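Local atomic coordinates of HpcH/HpaI aldolase (Desulfitobacterium hafniense, PDB entry 3QZ6), a protein that belongs to the HpcH/HpaI aldolase family and adopts the closed, eight-stranded parallel barrel of the TIM-barrel fold. Residues E195-V200 with M222-E227; V61-G66 with V125-P130; L70-Q75 with M147-H152. One frame throughout, in Å; residues are numbered along the deposited sequence.

Contact 1. Residues E195-V200 with M222-E227; sequences ECYEKV and MGWAVE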
# COMPACT_ATOMS: atom_id res chain seq x y z
N GLU A 195 30.40 -0.12 -13.80
CA GLU A 195 31.22 -0.78 -14.82
C GLU A 195 30.50 -2.00 -15.37
O GLU A 195 30.46 -2.21 -16.59
CB GLU A 195 32.57 -1.22 -14.25
CG GLU A 195 33.55 -0.10 -13.99
CD GLU A 195 34.85 -0.61 -13.38
OE1 GLU A 195 35.25 -1.75 -13.71
OE2 GLU A 195 35.46 0.13 -12.57
N CYS A 196 29.94 -2.81 -14.48
CA CYS A 196 29.15 -3.97 -14.90
C CYS A 196 27.98 -3.54 -15.77
O CYS A 196 27.73 -4.12 -16.83
CB CYS A 196 28.64 -4.76 -13.68
SG CYS A 196 29.92 -5.61 -12.72
N TYR A 197 27.24 -2.53 -15.32
CA TYR A 197 26.09 -2.06 -16.09
C TYR A 197 26.52 -1.72 -17.51
O TYR A 197 25.86 -2.11 -18.48
CB TYR A 197 25.47 -0.81 -15.45
CG TYR A 197 24.86 -1.02 -14.09
CD1 TYR A 197 24.53 -2.29 -13.63
CD2 TYR A 197 24.59 0.07 -13.27
CE1 TYR A 197 23.95 -2.47 -12.37
CE2 TYR A 197 24.02 -0.10 -12.02
CZ TYR A 197 23.69 -1.36 -11.58
OH TYR A 197 23.13 -1.49 -10.34
N GLU A 198 27.62 -0.97 -17.63
CA GLU A 198 28.11 -0.53 -18.93
C GLU A 198 28.43 -1.71 -19.83
O GLU A 198 28.08 -1.71 -21.01
CB GLU A 198 29.35 0.36 -18.78
CG GLU A 198 29.11 1.69 -18.05
CD GLU A 198 28.49 2.76 -18.94
OE1 GLU A 198 27.88 2.40 -19.97
OE2 GLU A 198 28.61 3.96 -18.60
N LYS A 199 29.11 -2.71 -19.27
CA LYS A 199 29.48 -3.90 -20.04
C LYS A 199 28.23 -4.59 -20.55
O LYS A 199 28.17 -5.02 -21.69
CB LYS A 199 30.29 -4.88 -19.20
CG LYS A 199 31.75 -4.51 -19.04
CD LYS A 199 32.48 -5.50 -18.14
CE LYS A 199 33.93 -5.08 -17.92
NZ LYS A 199 34.60 -5.92 -16.91
N VAL A 200 27.22 -4.70 -19.70
CA VAL A 200 26.00 -5.37 -20.11
C VAL A 200 25.25 -4.56 -21.17
O VAL A 200 24.73 -5.12 -22.13
CB VAL A 200 25.07 -5.65 -18.90
CG1 VAL A 200 23.70 -6.15 -19.40
CG2 VAL A 200 25.73 -6.65 -17.97
N MSE A 222 17.33 7.67 -12.20
CA MSE A 222 16.99 7.00 -13.45
C MSE A 222 17.59 7.74 -14.66
O MSE A 222 17.65 7.19 -15.75
CB MSE A 222 15.48 6.86 -13.62
CG MSE A 222 15.09 5.89 -14.73
SE MSE A 222 15.26 4.00 -14.21
CE MSE A 222 13.89 4.11 -12.84
N GLY A 223 18.00 8.98 -14.46
CA GLY A 223 18.57 9.78 -15.53
C GLY A 223 19.71 9.06 -16.23
O GLY A 223 19.83 9.09 -17.45
N TRP A 224 20.55 8.40 -15.43
CA TRP A 224 21.70 7.67 -15.94
C TRP A 224 21.29 6.66 -17.01
O TRP A 224 21.94 6.54 -18.05
CB TRP A 224 22.42 6.95 -14.80
CG TRP A 224 23.71 6.28 -15.22
CD1 TRP A 224 24.96 6.83 -15.19
CD2 TRP A 224 23.86 4.95 -15.72
NE1 TRP A 224 25.88 5.91 -15.64
CE2 TRP A 224 25.23 4.75 -15.97
CE3 TRP A 224 22.97 3.90 -15.97
CZ2 TRP A 224 25.73 3.55 -16.47
CZ3 TRP A 224 23.48 2.71 -16.47
CH2 TRP A 224 24.84 2.54 -16.71
N ALA A 225 20.22 5.92 -16.75
CA ALA A 225 19.77 4.88 -17.67
C ALA A 225 19.10 5.48 -18.89
O ALA A 225 19.27 5.01 -20.02
CB ALA A 225 18.81 3.92 -16.95
N VAL A 226 18.31 6.52 -18.66
CA VAL A 226 17.59 7.18 -19.75
C VAL A 226 18.57 7.77 -20.77
O VAL A 226 18.37 7.63 -21.98
CB VAL A 226 16.61 8.24 -19.21
CG1 VAL A 226 16.09 9.13 -20.33
CG2 VAL A 226 15.45 7.56 -18.46
N GLU A 227 19.63 8.41 -20.28
CA GLU A 227 20.70 8.92 -21.16
C GLU A 227 21.25 7.83 -22.07
O GLU A 227 21.66 8.09 -23.21
CB GLU A 227 21.87 9.43 -20.32
CG GLU A 227 21.76 10.85 -19.82
CD GLU A 227 23.01 11.29 -19.08
OE1 GLU A 227 23.80 10.41 -18.65
OE2 GLU A 227 23.21 12.51 -18.92
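Y197 and W224 bridge helix 191-207 and the short helix 223-227, whose nearest CA atoms in these segments, those of Y197 and A225, are 9.5 Å apart. A gap of this width is filled by the large indole of W224, which reaches across with CG anti to its backbone N (chi1 -174°) and brings CH2 and CZ2 of its six-membered ring up to helix 191-207. There W224 CH2 lies 3.6 Å from Y197 CB, close to the plane of the tyrosine ring and at its edge. The two rings meet obliquely, with planes 58° apart, and form neither a stack nor a T-shaped pair. The next residue on the helix also touches the indole: a bend at chi2 (-80°) swings the carboxylate of E198 over to it, bringing E198 OE2 within 3.6 Å of W224 CZ2. R228, just beyond the second segment, ties this side together, since its NE forms a salt bridge with E198 OE2 while its guanidinium makes a cation-pi contact with W224. Y194 and F213 extend the aromatic cluster round Y197 and W224. No hydrogen bond passes directly between the two segments. Cohesion here therefore comes from van der Waals packing of the indole against the CB of a buried tyrosine and the carboxylate beside it, and the arginine charge probably both balances E198 and polarises the indole.

Contact 2. Residues V61-G66 with V125-P130; sequences VAKNAG and VTDFKP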
# COMPACT_ATOMS: atom_id res chain seq x y z
N VAL A 61 -7.99 -7.15 -13.38
CA VAL A 61 -8.18 -5.71 -13.35
C VAL A 61 -7.25 -5.04 -14.36
O VAL A 61 -7.64 -4.11 -15.06
CB VAL A 61 -7.94 -5.14 -11.93
CG1 VAL A 61 -8.04 -3.62 -11.94
CG2 VAL A 61 -8.96 -5.76 -10.92
N ALA A 62 -6.01 -5.51 -14.45
CA ALA A 62 -5.02 -4.89 -15.34
C ALA A 62 -5.38 -5.00 -16.82
O ALA A 62 -5.06 -4.10 -17.61
CB ALA A 62 -3.65 -5.50 -15.10
N LYS A 63 -6.02 -6.10 -17.20
CA LYS A 63 -6.26 -6.37 -18.61
C LYS A 63 -7.10 -5.26 -19.24
O LYS A 63 -6.88 -4.88 -20.38
CB LYS A 63 -6.94 -7.72 -18.80
CG LYS A 63 -6.00 -8.92 -18.75
CD LYS A 63 -5.31 -9.09 -20.12
CE LYS A 63 -4.27 -10.20 -20.11
NZ LYS A 63 -3.92 -10.60 -21.50
N ASN A 64 -8.07 -4.74 -18.49
CA ASN A 64 -8.90 -3.67 -19.03
C ASN A 64 -8.45 -2.28 -18.59
O ASN A 64 -9.07 -1.27 -18.95
CB ASN A 64 -10.37 -3.88 -18.66
CG ASN A 64 -10.99 -5.06 -19.41
OD1 ASN A 64 -11.63 -5.93 -18.81
ND2 ASN A 64 -10.80 -5.09 -20.72
N ALA A 65 -7.39 -2.21 -17.80
CA ALA A 65 -6.88 -0.93 -17.32
C ALA A 65 -5.70 -0.47 -18.16
O ALA A 65 -5.22 0.65 -18.02
CB ALA A 65 -6.48 -1.02 -15.84
N GLY A 66 -5.24 -1.34 -19.06
CA GLY A 66 -4.12 -1.01 -19.91
C GLY A 66 -2.78 -1.07 -19.19
O GLY A 66 -1.83 -0.40 -19.58
N VAL A 125 -6.97 -18.13 -21.19
CA VAL A 125 -5.79 -18.01 -22.06
C VAL A 125 -6.01 -16.94 -23.13
O VAL A 125 -5.11 -16.14 -23.42
CB VAL A 125 -5.45 -19.37 -22.72
CG1 VAL A 125 -4.39 -19.19 -23.80
CG2 VAL A 125 -4.98 -20.36 -21.65
N THR A 126 -7.21 -16.90 -23.69
CA THR A 126 -7.52 -15.94 -24.73
C THR A 126 -8.41 -14.84 -24.16
O THR A 126 -9.15 -14.19 -24.89
CB THR A 126 -8.26 -16.61 -25.89
OG1 THR A 126 -9.52 -17.09 -25.42
CG2 THR A 126 -7.45 -17.79 -26.44
N ASP A 127 -8.35 -14.66 -22.84
CA ASP A 127 -9.20 -13.67 -22.17
C ASP A 127 -10.68 -13.92 -22.43
O ASP A 127 -11.47 -12.99 -22.51
CB ASP A 127 -8.82 -12.25 -22.59
CG ASP A 127 -7.45 -11.85 -22.07
OD1 ASP A 127 -7.16 -12.11 -20.88
OD2 ASP A 127 -6.66 -11.28 -22.85
N PHE A 128 -11.03 -15.20 -22.56
CA PHE A 128 -12.41 -15.64 -22.70
C PHE A 128 -13.03 -15.21 -24.02
O PHE A 128 -14.26 -15.21 -24.15
CB PHE A 128 -13.26 -15.15 -21.52
CG PHE A 128 -12.70 -15.53 -20.16
CD1 PHE A 128 -12.81 -16.84 -19.69
CD2 PHE A 128 -12.07 -14.59 -19.37
CE1 PHE A 128 -12.29 -17.20 -18.45
CE2 PHE A 128 -11.55 -14.93 -18.12
CZ PHE A 128 -11.66 -16.24 -17.67
N LYS A 129 -12.20 -14.86 -24.99
CA LYS A 129 -12.67 -14.41 -26.30
C LYS A 129 -12.36 -15.45 -27.36
O LYS A 129 -11.39 -16.20 -27.23
CB LYS A 129 -12.03 -13.07 -26.67
CG LYS A 129 -12.54 -11.91 -25.85
CD LYS A 129 -11.75 -10.64 -26.12
CE LYS A 129 -12.31 -9.49 -25.30
NZ LYS A 129 -11.41 -8.31 -25.28
N PRO A 130 -13.18 -15.51 -28.43
CA PRO A 130 -12.91 -16.47 -29.49
C PRO A 130 -11.72 -16.00 -30.30
O PRO A 130 -11.54 -14.79 -30.40
CB PRO A 130 -14.18 -16.40 -30.37
CG PRO A 130 -15.15 -15.51 -29.64
CD PRO A 130 -14.33 -14.64 -28.74
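A type I' beta turn, T126 to K129, in the loop between helices 100-110 and 133-141 offers its D127 side chain to K63, on the C-terminal part of helix 52-65. Both central residues of the turn, D127 and F128, have positive phi, and the turn is closed by K129 N donating to T126 O. A second bond reinforces it: T126 OG1 donates to K129 O over 2.8 Å, in the carbonyl plane and on a lone pair. Across the contact the backbones stay well apart, 8.6 Å from K63 CA to D127 CA, and a single ion pair spans the distance. K63 NZ lies 3.1 Å from D127 OD2 and approaches on the syn lone pair, the side of the other carboxylate oxygen. The lysine chain turns at chi2 (-82°) and is extended beyond it, which lays its methylenes obliquely against the carboxylate, with K63 CE 3.5 Å from D127 OD1. K63 NZ also donates to the carbonyl oxygen of A3, the first modelled residue, against which the D127 side chain packs as well. Helix, turn and N-terminus thus converge on one ammonium group. Because the contact lies at the surface and buries only 90 Å² between the segments, solvent probably screens its charges, and the link between turn and helix rests on a single ammonium shared by D127 OD2 and A3 O.

Contact 3. Residues L70-Q75 with M147-H152; sequences LVRIPQ and MAQIEH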
# COMPACT_ATOMS: atom_id res chain seq x y z
N LEU A 70 3.99 -8.16 -15.04
CA LEU A 70 5.09 -9.11 -15.19
C LEU A 70 5.26 -9.82 -13.86
O LEU A 70 4.83 -9.31 -12.83
CB LEU A 70 6.40 -8.41 -15.56
CG LEU A 70 6.37 -7.53 -16.81
CD1 LEU A 70 7.73 -6.89 -17.03
CD2 LEU A 70 5.95 -8.34 -18.05
N VAL A 71 5.89 -10.99 -13.87
CA VAL A 71 6.15 -11.70 -12.62
C VAL A 71 7.63 -12.07 -12.52
O VAL A 71 8.23 -12.56 -13.47
CB VAL A 71 5.30 -12.97 -12.51
CG1 VAL A 71 5.50 -13.62 -11.12
CG2 VAL A 71 3.82 -12.66 -12.74
N ARG A 72 8.21 -11.84 -11.34
CA ARG A 72 9.56 -12.30 -11.05
C ARG A 72 9.41 -13.67 -10.40
O ARG A 72 8.92 -13.77 -9.28
CB ARG A 72 10.23 -11.32 -10.09
CG ARG A 72 11.63 -11.71 -9.61
CD ARG A 72 11.93 -10.92 -8.33
NE ARG A 72 13.15 -10.14 -8.46
CZ ARG A 72 13.46 -9.10 -7.69
NH1 ARG A 72 12.65 -8.70 -6.72
NH2 ARG A 72 14.61 -8.47 -7.90
N ILE A 73 9.78 -14.72 -11.12
CA ILE A 73 9.55 -16.07 -10.64
C ILE A 73 10.80 -16.61 -9.96
O ILE A 73 11.90 -16.23 -10.30
CB ILE A 73 9.10 -16.99 -11.78
CG1 ILE A 73 10.12 -16.96 -12.93
CG2 ILE A 73 7.69 -16.57 -12.25
CD1 ILE A 73 9.70 -17.82 -14.13
N PRO A 74 10.62 -17.50 -8.98
CA PRO A 74 11.77 -17.99 -8.20
C PRO A 74 12.63 -19.02 -8.94
O PRO A 74 13.80 -19.20 -8.61
CB PRO A 74 11.11 -18.64 -6.99
CG PRO A 74 9.74 -19.08 -7.50
CD PRO A 74 9.33 -18.00 -8.47
N GLN A 75 12.05 -19.70 -9.91
CA GLN A 75 12.80 -20.69 -10.68
C GLN A 75 12.08 -20.88 -11.99
O GLN A 75 10.89 -20.59 -12.10
CB GLN A 75 12.90 -22.03 -9.93
CG GLN A 75 11.58 -22.80 -9.86
CD GLN A 75 11.56 -23.86 -8.77
OE1 GLN A 75 12.36 -23.83 -7.85
NE2 GLN A 75 10.61 -24.79 -8.86
N MSE A 147 12.53 -11.04 -19.80
CA MSE A 147 13.61 -10.14 -19.41
C MSE A 147 14.59 -10.83 -18.49
O MSE A 147 14.19 -11.44 -17.50
CB MSE A 147 13.03 -8.88 -18.74
CG MSE A 147 14.10 -7.91 -18.26
SE MSE A 147 13.37 -6.14 -17.87
CE MSE A 147 12.30 -6.61 -16.31
N ALA A 148 15.88 -10.76 -18.82
CA ALA A 148 16.91 -11.38 -17.99
C ALA A 148 17.41 -10.41 -16.92
O ALA A 148 17.77 -9.28 -17.22
CB ALA A 148 18.08 -11.88 -18.84
N GLN A 149 17.41 -10.85 -15.67
CA GLN A 149 17.99 -10.04 -14.62
C GLN A 149 19.39 -10.54 -14.28
O GLN A 149 19.59 -11.71 -13.99
CB GLN A 149 17.11 -10.03 -13.37
CG GLN A 149 17.75 -9.23 -12.24
CD GLN A 149 17.21 -9.61 -10.87
OE1 GLN A 149 16.47 -8.85 -10.26
NE2 GLN A 149 17.60 -10.79 -10.39
N ILE A 150 20.36 -9.63 -14.32
CA ILE A 150 21.77 -9.97 -14.13
C ILE A 150 22.22 -9.61 -12.73
O ILE A 150 22.08 -8.46 -12.30
CB ILE A 150 22.65 -9.20 -15.13
CG1 ILE A 150 22.23 -9.50 -16.58
CG2 ILE A 150 24.12 -9.50 -14.90
CD1 ILE A 150 22.28 -10.98 -16.98
N GLU A 151 22.76 -10.58 -12.00
CA GLU A 151 23.16 -10.36 -10.61
C GLU A 151 24.54 -10.94 -10.27
O GLU A 151 24.94 -10.91 -9.11
CB GLU A 151 22.15 -11.01 -9.66
CG GLU A 151 20.72 -10.59 -9.86
CD GLU A 151 19.82 -11.15 -8.77
OE1 GLU A 151 19.79 -12.39 -8.59
OE2 GLU A 151 19.15 -10.34 -8.08
N HIS A 152 25.24 -11.48 -11.26
CA HIS A 152 26.51 -12.16 -11.00
C HIS A 152 27.60 -11.64 -11.92
O HIS A 152 27.35 -11.37 -13.09
CB HIS A 152 26.37 -13.68 -11.20
CG HIS A 152 25.38 -14.33 -10.29
ND1 HIS A 152 24.03 -14.40 -10.58
CD2 HIS A 152 25.54 -14.97 -9.10
CE1 HIS A 152 23.40 -15.03 -9.61
NE2 HIS A 152 24.29 -15.39 -8.70
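R72 and Q149 meet inside the barrel, from strands 68-72 and 145-150, which are separated in the sheet by strand 91-94. The close part of the contact is one hydrogen bond: R72 NH2 donates to Q149 OE1 over 3.0 Å, nearly straight, with an N-H...O angle of 165°. The acceptor sits at the edge of the guanidinium, close to its plane, and the donor in turn lies in the carbonyl plane of the amide, yet the two flat groups are themselves steeply inclined, 68° apart. A turn at chi3 (-123°) in R72 directs its NH2 to the glutamine. The other nitrogens of the guanidinium are also engaged, NH1 by a salt bridge with D44 and NE by one with E46, so that three partners fix its rotation. M93 of the intervening strand packs on both R72 and Q149.

Away from this bond the fit is looser. Deeper in the barrel the side chains of L70 and M147 approach only to 4.6 Å, between L70 CD1 and M147 CE, and at the mouth R72 NH2 stays 4.9 Å from E151 OE2. Past strand 68-72 the chain runs to P74 and Q75, which are exposed. The bond sits at the C-terminal ends of the strands, the end where TIM barrels carry their active sites, and its chemistry is consistent with an amide that helps two carboxylates orient the arginine.

Contact 3 lies nearest the centre of the chain and joins two barrel strands from within, whereas contacts 1 and 2 belong to the outer layer, on opposite sides of that centre and with their own centres about 35 Å apart. Contact 1 is partly buried and relies on aromatic packing between helices; contact 2 is a surface ion pair between helix and loop. Contact 3 instead rests on a polar network inside the barrel. Contacts 2 and 3 are close in sequence, since helix 52-65 is followed by strand 68-72 after a short turn, and their segments alternate along the chain. Contact 1 follows both, its nearest atoms about 4 Å from those of contact 3 but without touching.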